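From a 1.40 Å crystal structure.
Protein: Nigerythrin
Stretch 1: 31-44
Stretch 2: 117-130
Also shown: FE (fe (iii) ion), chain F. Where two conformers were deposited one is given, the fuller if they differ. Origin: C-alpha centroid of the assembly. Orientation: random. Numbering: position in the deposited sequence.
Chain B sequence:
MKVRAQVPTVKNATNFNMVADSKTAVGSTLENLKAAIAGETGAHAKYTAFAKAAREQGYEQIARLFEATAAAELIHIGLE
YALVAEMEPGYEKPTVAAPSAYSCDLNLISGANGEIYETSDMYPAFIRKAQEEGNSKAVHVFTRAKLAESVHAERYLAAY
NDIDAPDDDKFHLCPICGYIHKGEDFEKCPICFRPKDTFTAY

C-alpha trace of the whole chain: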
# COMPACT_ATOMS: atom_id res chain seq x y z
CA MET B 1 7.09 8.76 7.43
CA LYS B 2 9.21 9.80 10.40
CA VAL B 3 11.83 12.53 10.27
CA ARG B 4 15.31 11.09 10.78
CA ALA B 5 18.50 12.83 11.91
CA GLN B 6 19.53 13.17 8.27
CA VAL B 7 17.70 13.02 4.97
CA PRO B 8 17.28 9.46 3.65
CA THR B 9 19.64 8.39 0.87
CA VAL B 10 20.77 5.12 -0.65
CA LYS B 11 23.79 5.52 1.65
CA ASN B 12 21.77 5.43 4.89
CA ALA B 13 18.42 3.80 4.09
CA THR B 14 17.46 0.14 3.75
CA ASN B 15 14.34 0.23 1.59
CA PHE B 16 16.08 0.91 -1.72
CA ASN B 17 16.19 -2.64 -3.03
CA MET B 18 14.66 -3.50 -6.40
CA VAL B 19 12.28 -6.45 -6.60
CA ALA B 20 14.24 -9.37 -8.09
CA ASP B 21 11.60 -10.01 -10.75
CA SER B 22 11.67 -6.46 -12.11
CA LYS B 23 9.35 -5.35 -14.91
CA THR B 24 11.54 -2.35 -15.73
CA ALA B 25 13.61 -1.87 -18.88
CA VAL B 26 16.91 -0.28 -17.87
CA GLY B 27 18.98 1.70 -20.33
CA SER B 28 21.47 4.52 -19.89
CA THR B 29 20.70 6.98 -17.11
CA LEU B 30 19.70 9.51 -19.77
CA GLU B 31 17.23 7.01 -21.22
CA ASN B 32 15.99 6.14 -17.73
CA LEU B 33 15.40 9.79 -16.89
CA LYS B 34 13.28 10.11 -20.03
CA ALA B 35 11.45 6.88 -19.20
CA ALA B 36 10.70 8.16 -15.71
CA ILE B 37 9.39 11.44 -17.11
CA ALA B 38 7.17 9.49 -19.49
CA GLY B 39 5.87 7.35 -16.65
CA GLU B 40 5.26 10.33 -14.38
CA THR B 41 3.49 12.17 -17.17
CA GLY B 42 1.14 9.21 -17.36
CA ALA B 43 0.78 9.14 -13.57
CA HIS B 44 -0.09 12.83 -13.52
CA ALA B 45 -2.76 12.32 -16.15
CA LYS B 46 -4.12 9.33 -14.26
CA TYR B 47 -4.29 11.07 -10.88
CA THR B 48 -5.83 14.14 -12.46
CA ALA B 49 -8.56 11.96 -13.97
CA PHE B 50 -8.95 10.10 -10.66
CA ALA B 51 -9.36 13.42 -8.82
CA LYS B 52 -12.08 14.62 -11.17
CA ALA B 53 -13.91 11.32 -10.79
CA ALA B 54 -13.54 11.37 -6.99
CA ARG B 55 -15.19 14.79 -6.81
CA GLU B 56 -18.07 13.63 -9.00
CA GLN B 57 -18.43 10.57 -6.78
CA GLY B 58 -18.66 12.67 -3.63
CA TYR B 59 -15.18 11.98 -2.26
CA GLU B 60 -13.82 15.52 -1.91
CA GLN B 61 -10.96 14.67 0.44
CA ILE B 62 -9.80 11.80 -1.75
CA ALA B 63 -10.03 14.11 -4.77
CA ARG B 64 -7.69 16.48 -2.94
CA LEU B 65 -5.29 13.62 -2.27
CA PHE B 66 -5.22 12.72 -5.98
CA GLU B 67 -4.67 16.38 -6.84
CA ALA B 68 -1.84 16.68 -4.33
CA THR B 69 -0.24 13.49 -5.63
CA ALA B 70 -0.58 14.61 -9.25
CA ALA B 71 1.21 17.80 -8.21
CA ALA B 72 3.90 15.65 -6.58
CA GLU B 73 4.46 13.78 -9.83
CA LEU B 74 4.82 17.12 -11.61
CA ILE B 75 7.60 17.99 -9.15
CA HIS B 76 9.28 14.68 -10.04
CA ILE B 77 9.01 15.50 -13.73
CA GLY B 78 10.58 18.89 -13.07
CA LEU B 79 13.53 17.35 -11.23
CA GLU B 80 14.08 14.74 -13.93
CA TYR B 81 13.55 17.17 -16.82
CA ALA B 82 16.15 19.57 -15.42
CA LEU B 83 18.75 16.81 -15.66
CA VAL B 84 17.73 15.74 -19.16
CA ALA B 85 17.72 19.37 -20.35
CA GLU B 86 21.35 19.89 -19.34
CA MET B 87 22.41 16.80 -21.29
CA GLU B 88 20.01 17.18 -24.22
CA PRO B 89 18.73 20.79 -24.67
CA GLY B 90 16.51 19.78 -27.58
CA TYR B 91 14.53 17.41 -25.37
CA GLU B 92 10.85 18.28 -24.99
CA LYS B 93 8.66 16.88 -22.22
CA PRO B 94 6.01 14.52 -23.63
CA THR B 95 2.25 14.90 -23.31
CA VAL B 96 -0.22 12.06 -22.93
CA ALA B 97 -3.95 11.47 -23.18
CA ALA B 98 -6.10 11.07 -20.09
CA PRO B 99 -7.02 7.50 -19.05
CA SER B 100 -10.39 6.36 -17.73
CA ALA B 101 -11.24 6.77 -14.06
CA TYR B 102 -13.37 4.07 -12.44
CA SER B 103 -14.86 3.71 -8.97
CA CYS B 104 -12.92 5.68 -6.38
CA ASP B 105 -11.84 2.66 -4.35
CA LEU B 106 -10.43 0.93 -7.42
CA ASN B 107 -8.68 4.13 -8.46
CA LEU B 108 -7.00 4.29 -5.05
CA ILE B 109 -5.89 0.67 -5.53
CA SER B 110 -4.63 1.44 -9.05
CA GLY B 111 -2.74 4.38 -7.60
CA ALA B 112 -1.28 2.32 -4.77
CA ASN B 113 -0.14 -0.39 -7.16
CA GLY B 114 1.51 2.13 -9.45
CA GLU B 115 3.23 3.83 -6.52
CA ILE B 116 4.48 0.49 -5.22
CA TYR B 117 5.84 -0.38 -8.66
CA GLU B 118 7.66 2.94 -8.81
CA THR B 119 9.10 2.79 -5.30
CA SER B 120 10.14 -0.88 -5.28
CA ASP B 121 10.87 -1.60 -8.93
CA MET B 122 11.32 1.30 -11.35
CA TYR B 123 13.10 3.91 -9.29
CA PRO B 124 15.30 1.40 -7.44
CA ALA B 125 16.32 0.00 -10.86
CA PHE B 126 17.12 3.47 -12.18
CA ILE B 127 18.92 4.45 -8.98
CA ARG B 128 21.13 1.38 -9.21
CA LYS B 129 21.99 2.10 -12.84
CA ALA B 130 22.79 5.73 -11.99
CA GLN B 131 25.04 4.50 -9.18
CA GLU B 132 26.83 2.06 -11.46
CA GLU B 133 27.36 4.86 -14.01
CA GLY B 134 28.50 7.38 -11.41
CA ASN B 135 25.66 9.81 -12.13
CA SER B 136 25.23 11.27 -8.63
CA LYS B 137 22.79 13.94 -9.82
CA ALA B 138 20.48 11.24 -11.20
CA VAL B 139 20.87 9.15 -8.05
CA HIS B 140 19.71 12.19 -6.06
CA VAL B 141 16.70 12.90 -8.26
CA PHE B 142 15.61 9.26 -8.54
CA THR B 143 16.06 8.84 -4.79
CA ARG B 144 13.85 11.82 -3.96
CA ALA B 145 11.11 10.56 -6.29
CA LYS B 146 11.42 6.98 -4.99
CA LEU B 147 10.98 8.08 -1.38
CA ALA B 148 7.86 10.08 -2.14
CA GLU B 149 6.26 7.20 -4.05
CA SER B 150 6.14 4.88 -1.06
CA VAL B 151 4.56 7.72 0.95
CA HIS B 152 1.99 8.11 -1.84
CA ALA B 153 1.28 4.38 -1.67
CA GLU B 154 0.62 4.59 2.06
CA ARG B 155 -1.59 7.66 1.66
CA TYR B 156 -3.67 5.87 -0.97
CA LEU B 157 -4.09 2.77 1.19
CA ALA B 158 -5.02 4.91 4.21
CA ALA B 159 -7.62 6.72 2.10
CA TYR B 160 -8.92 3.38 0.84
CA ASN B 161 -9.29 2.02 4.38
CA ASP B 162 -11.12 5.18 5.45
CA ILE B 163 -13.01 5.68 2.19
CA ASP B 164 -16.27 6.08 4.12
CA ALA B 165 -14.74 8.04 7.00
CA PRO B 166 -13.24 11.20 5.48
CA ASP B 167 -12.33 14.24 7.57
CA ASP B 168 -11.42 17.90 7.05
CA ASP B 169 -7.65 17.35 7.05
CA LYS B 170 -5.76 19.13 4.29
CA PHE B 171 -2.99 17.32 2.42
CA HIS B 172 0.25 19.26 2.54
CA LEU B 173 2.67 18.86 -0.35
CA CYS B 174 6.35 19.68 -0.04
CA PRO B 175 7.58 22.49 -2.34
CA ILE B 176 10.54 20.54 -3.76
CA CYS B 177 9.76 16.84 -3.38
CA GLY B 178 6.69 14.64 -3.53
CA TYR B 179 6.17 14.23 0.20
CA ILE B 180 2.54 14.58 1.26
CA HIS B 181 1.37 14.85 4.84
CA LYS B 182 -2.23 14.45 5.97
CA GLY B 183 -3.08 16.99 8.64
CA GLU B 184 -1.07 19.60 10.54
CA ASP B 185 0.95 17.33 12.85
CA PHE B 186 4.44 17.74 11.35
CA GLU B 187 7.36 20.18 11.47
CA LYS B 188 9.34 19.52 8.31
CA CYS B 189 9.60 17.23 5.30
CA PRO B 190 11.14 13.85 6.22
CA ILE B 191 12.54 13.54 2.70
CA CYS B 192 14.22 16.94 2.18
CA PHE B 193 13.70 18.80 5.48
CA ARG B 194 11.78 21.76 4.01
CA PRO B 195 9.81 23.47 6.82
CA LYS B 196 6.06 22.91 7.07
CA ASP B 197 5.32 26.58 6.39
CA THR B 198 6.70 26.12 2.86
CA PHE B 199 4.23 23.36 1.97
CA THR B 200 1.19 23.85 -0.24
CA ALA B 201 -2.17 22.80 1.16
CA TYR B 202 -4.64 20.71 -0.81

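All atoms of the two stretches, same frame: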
# COMPACT_ATOMS: atom_id res chain seq x y z
N GLU B 31 18.43 7.68 -20.75
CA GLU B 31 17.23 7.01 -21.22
C GLU B 31 16.27 6.76 -20.06
O GLU B 31 15.06 6.91 -20.21
CB GLU B 31 17.59 5.67 -21.88
CG GLU B 31 18.44 5.80 -23.14
CD GLU B 31 18.79 4.45 -23.76
OE1 GLU B 31 19.31 3.57 -23.04
OE2 GLU B 31 18.53 4.27 -24.97
N ASN B 32 16.82 6.40 -18.90
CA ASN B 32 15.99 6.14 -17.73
C ASN B 32 15.29 7.40 -17.24
O ASN B 32 14.13 7.36 -16.82
CB ASN B 32 16.82 5.53 -16.61
CG ASN B 32 17.44 4.20 -17.01
OD1 ASN B 32 16.90 3.51 -17.87
ND2 ASN B 32 18.56 3.85 -16.39
N LEU B 33 15.99 8.53 -17.30
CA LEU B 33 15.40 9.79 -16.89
C LEU B 33 14.20 10.09 -17.78
O LEU B 33 13.14 10.51 -17.30
CB LEU B 33 16.42 10.93 -16.99
CG LEU B 33 17.43 11.03 -15.85
CD1 LEU B 33 18.61 11.91 -16.25
CD2 LEU B 33 16.73 11.59 -14.62
N LYS B 34 14.36 9.86 -19.08
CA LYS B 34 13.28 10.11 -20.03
C LYS B 34 12.13 9.14 -19.79
O LYS B 34 10.96 9.51 -19.90
CB LYS B 34 13.77 9.96 -21.46
CG LYS B 34 14.81 10.99 -21.87
CD LYS B 34 15.24 10.76 -23.31
CE LYS B 34 16.31 11.73 -23.74
NZ LYS B 34 16.74 11.45 -25.13
N ALA B 35 12.47 7.89 -19.46
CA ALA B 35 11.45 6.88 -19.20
C ALA B 35 10.66 7.26 -17.96
O ALA B 35 9.44 7.10 -17.91
CB ALA B 35 12.09 5.52 -19.03
N ALA B 36 11.36 7.76 -16.94
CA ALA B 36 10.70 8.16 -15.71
C ALA B 36 9.76 9.33 -16.00
O ALA B 36 8.62 9.35 -15.53
CB ALA B 36 11.73 8.56 -14.67
N ILE B 37 10.23 10.29 -16.78
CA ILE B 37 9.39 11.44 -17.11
C ILE B 37 8.14 10.96 -17.83
O ILE B 37 7.04 11.42 -17.54
CB ILE B 37 10.15 12.45 -17.99
CG1 ILE B 37 11.23 13.15 -17.16
CG2 ILE B 37 9.19 13.47 -18.58
CD1 ILE B 37 12.19 13.97 -17.96
N ALA B 38 8.31 10.02 -18.75
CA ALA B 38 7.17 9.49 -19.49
C ALA B 38 6.19 8.84 -18.53
O ALA B 38 4.98 9.08 -18.59
CB ALA B 38 7.64 8.47 -20.53
N GLY B 39 6.71 8.02 -17.62
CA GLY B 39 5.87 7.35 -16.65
C GLY B 39 5.15 8.32 -15.73
O GLY B 39 3.97 8.15 -15.44
N GLU B 40 5.86 9.34 -15.27
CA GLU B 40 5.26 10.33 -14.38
C GLU B 40 4.24 11.18 -15.09
O GLU B 40 3.28 11.65 -14.48
CB GLU B 40 6.36 11.20 -13.76
CG GLU B 40 7.35 10.40 -12.91
CD GLU B 40 6.72 9.82 -11.64
OE1 GLU B 40 5.55 9.39 -11.68
OE2 GLU B 40 7.41 9.80 -10.61
N THR B 41 4.44 11.39 -16.39
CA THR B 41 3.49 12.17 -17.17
C THR B 41 2.19 11.37 -17.22
O THR B 41 1.10 11.93 -17.13
CB THR B 41 4.05 12.43 -18.58
OG1 THR B 41 5.28 13.16 -18.48
CG2 THR B 41 3.07 13.25 -19.41
N GLY B 42 2.32 10.06 -17.34
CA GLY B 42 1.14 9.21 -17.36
C GLY B 42 0.49 9.21 -15.99
O GLY B 42 -0.74 9.26 -15.87
N ALA B 43 1.30 9.14 -14.93
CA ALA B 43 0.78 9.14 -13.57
C ALA B 43 0.02 10.43 -13.29
O ALA B 43 -1.04 10.41 -12.66
CB ALA B 43 1.93 8.98 -12.58
N HIS B 44 0.57 11.55 -13.74
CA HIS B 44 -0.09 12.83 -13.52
C HIS B 44 -1.45 12.84 -14.19
O HIS B 44 -2.44 13.28 -13.60
CB HIS B 44 0.77 13.97 -14.07
CG HIS B 44 0.19 15.32 -13.79
ND1 HIS B 44 -0.79 15.89 -14.57
CD2 HIS B 44 0.42 16.20 -12.79
CE1 HIS B 44 -1.14 17.06 -14.06
NE2 HIS B 44 -0.42 17.27 -12.98
N TYR B 117 4.97 -0.01 -7.55
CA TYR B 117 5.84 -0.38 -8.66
C TYR B 117 6.97 0.63 -8.78
O TYR B 117 8.14 0.27 -8.95
CB TYR B 117 5.06 -0.44 -9.97
CG TYR B 117 5.94 -0.36 -11.20
CD1 TYR B 117 6.05 0.82 -11.93
CD2 TYR B 117 6.74 -1.45 -11.58
CE1 TYR B 117 6.94 0.93 -12.99
CE2 TYR B 117 7.62 -1.35 -12.64
CZ TYR B 117 7.72 -0.16 -13.35
OH TYR B 117 8.62 -0.04 -14.38
N GLU B 118 6.64 1.91 -8.68
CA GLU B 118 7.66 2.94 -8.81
C GLU B 118 8.67 2.95 -7.67
O GLU B 118 9.87 3.12 -7.90
CB GLU B 118 7.00 4.32 -8.94
CG GLU B 118 6.11 4.43 -10.17
CD GLU B 118 5.53 5.82 -10.38
OE1 GLU B 118 6.23 6.81 -10.10
OE2 GLU B 118 4.37 5.92 -10.84
N THR B 119 8.21 2.75 -6.44
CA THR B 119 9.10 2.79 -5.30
C THR B 119 9.93 1.53 -5.07
O THR B 119 11.02 1.62 -4.51
CB THR B 119 8.31 3.09 -3.99
OG1 THR B 119 9.19 3.67 -3.03
CG2 THR B 119 7.71 1.82 -3.40
N SER B 120 9.44 0.38 -5.51
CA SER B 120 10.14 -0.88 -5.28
C SER B 120 10.72 -1.54 -6.52
O SER B 120 11.45 -2.52 -6.41
CB SER B 120 9.20 -1.88 -4.62
OG SER B 120 8.20 -2.31 -5.53
N ASP B 121 10.39 -1.01 -7.69
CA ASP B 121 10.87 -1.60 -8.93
C ASP B 121 11.55 -0.58 -9.83
O ASP B 121 12.77 -0.58 -9.96
CB ASP B 121 9.68 -2.24 -9.66
CG ASP B 121 10.10 -3.05 -10.87
OD1 ASP B 121 11.10 -2.68 -11.52
OD2 ASP B 121 9.42 -4.05 -11.17
N MET B 122 10.76 0.32 -10.42
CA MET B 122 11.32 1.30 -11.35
C MET B 122 12.40 2.21 -10.80
O MET B 122 13.52 2.21 -11.31
CB MET B 122 10.21 2.15 -11.95
CG MET B 122 10.71 3.02 -13.09
SD MET B 122 9.51 4.19 -13.68
CE MET B 122 9.69 5.48 -12.46
N TYR B 123 12.08 3.01 -9.79
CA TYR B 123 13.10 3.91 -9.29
C TYR B 123 14.31 3.18 -8.71
O TYR B 123 15.44 3.58 -8.96
CB TYR B 123 12.49 4.93 -8.32
CG TYR B 123 11.80 6.07 -9.06
CD1 TYR B 123 10.47 6.38 -8.81
CD2 TYR B 123 12.48 6.81 -10.03
CE1 TYR B 123 9.82 7.41 -9.51
CE2 TYR B 123 11.85 7.84 -10.73
CZ TYR B 123 10.52 8.13 -10.46
OH TYR B 123 9.90 9.15 -11.15
N PRO B 124 14.10 2.08 -7.95
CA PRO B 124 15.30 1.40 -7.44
C PRO B 124 16.19 0.92 -8.60
O PRO B 124 17.41 0.96 -8.51
CB PRO B 124 14.71 0.25 -6.64
CG PRO B 124 13.48 0.86 -6.06
CD PRO B 124 12.89 1.61 -7.25
N ALA B 125 15.57 0.47 -9.69
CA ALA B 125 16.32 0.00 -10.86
C ALA B 125 17.11 1.15 -11.47
O ALA B 125 18.29 0.99 -11.83
CB ALA B 125 15.37 -0.59 -11.90
N PHE B 126 16.47 2.30 -11.60
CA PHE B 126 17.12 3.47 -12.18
C PHE B 126 18.19 4.03 -11.25
O PHE B 126 19.23 4.51 -11.71
CB PHE B 126 16.08 4.55 -12.48
CG PHE B 126 15.14 4.21 -13.60
CD1 PHE B 126 14.06 5.04 -13.88
CD2 PHE B 126 15.35 3.08 -14.40
CE1 PHE B 126 13.20 4.76 -14.94
CE2 PHE B 126 14.49 2.79 -15.46
CZ PHE B 126 13.42 3.63 -15.73
N ILE B 127 17.94 3.97 -9.95
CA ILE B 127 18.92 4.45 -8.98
C ILE B 127 20.18 3.60 -9.08
O ILE B 127 21.29 4.12 -9.12
CB ILE B 127 18.36 4.38 -7.54
CG1 ILE B 127 17.23 5.40 -7.37
CG2 ILE B 127 19.47 4.62 -6.53
CD1 ILE B 127 16.45 5.24 -6.09
N ARG B 128 19.99 2.29 -9.12
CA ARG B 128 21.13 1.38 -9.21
C ARG B 128 21.95 1.65 -10.46
O ARG B 128 23.18 1.70 -10.39
CB ARG B 128 20.64 -0.07 -9.22
CG ARG B 128 21.77 -1.09 -9.30
CD ARG B 128 22.67 -1.01 -8.08
NE ARG B 128 23.91 -1.76 -8.29
CZ ARG B 128 24.82 -1.98 -7.35
NH1 ARG B 128 24.64 -1.53 -6.12
NH2 ARG B 128 25.92 -2.67 -7.64
N LYS B 129 21.29 1.83 -11.59
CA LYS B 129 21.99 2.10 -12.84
C LYS B 129 22.76 3.41 -12.74
O LYS B 129 23.90 3.50 -13.19
CB LYS B 129 21.01 2.15 -14.01
CG LYS B 129 21.66 2.43 -15.37
CD LYS B 129 22.55 1.28 -15.82
CE LYS B 129 23.09 1.52 -17.22
NZ LYS B 129 23.87 0.35 -17.73
N ALA B 130 22.14 4.43 -12.15
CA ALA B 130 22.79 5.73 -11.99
C ALA B 130 24.02 5.58 -11.10
O ALA B 130 25.05 6.20 -11.34
CB ALA B 130 21.82 6.74 -11.38
FE FE F . 5.55 8.74 -9.70
O HOH W 1 19.64 5.46 -14.32
O HOH W 2 3.96 8.03 -8.78

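Two helices of nigerythrin, 31-44 and 117-130, run nearly antiparallel (161° between their directions), their axes 10.5 Å apart at closest approach, and bury 414 Å² between them. Glu31 stays exposed and makes no contact with 117-130. Asn32, where the backbones come nearest (CA to Phe126 CA, 6.3 Å), lies over one face of the Phe126 ring: its CB sits 3.6 Å from the ring centroid, only 10° off the normal, as a CH-pi contact. The flat aromatic ring thus accommodates a polar residue through its methylene, while the amide stays satisfied. Asn32 ND2 donates to water 1 (2.8 Å), which donates in turn to Phe126 O (2.8 Å), so a single water ties side chain to backbone across the gap; ND2 also lies 3.6 Å from Lys129 CG, part of an aliphatic stem whose end leads away. Leu33 and Lys34 point away. Ala35 CB meets Phe126 CZ at 4.0 Å, and Ala36 CB, a small buried methyl, sits among three larger side chains: Tyr123 CE2 at 4.0 Å, Phe126 CE1 at 4.1 Å and Met122 CE at 4.3 Å. Ile37 turns away again. At Gly39 a modelled CB would point toward the other helix, 4.1 Å from Met122 SD, and there is room for it. Glu40 starts sideways, but its m, m rotamer brings the carboxylate to the iron. Glu40 OE1 lies 2.1 Å and Glu40 OE2 2.3 Å from FE, and Glu118 OE1 binds FE from the facing helix at 2.1 Å. The metal explains why Glu40 OE1 and Glu118 OE1 can approach to 3.1 Å without a hydrogen bond. Water 2 (O to FE, 2.0 Å) and ligands from elsewhere in the structure complete the site. Tyr123 OH lies 2.6 Å from Glu40 OE2, which sits at the edge of the Tyr123 ring, near its plane. Finally, Ala43 places CB 4.3 Å from Glu118 OE2.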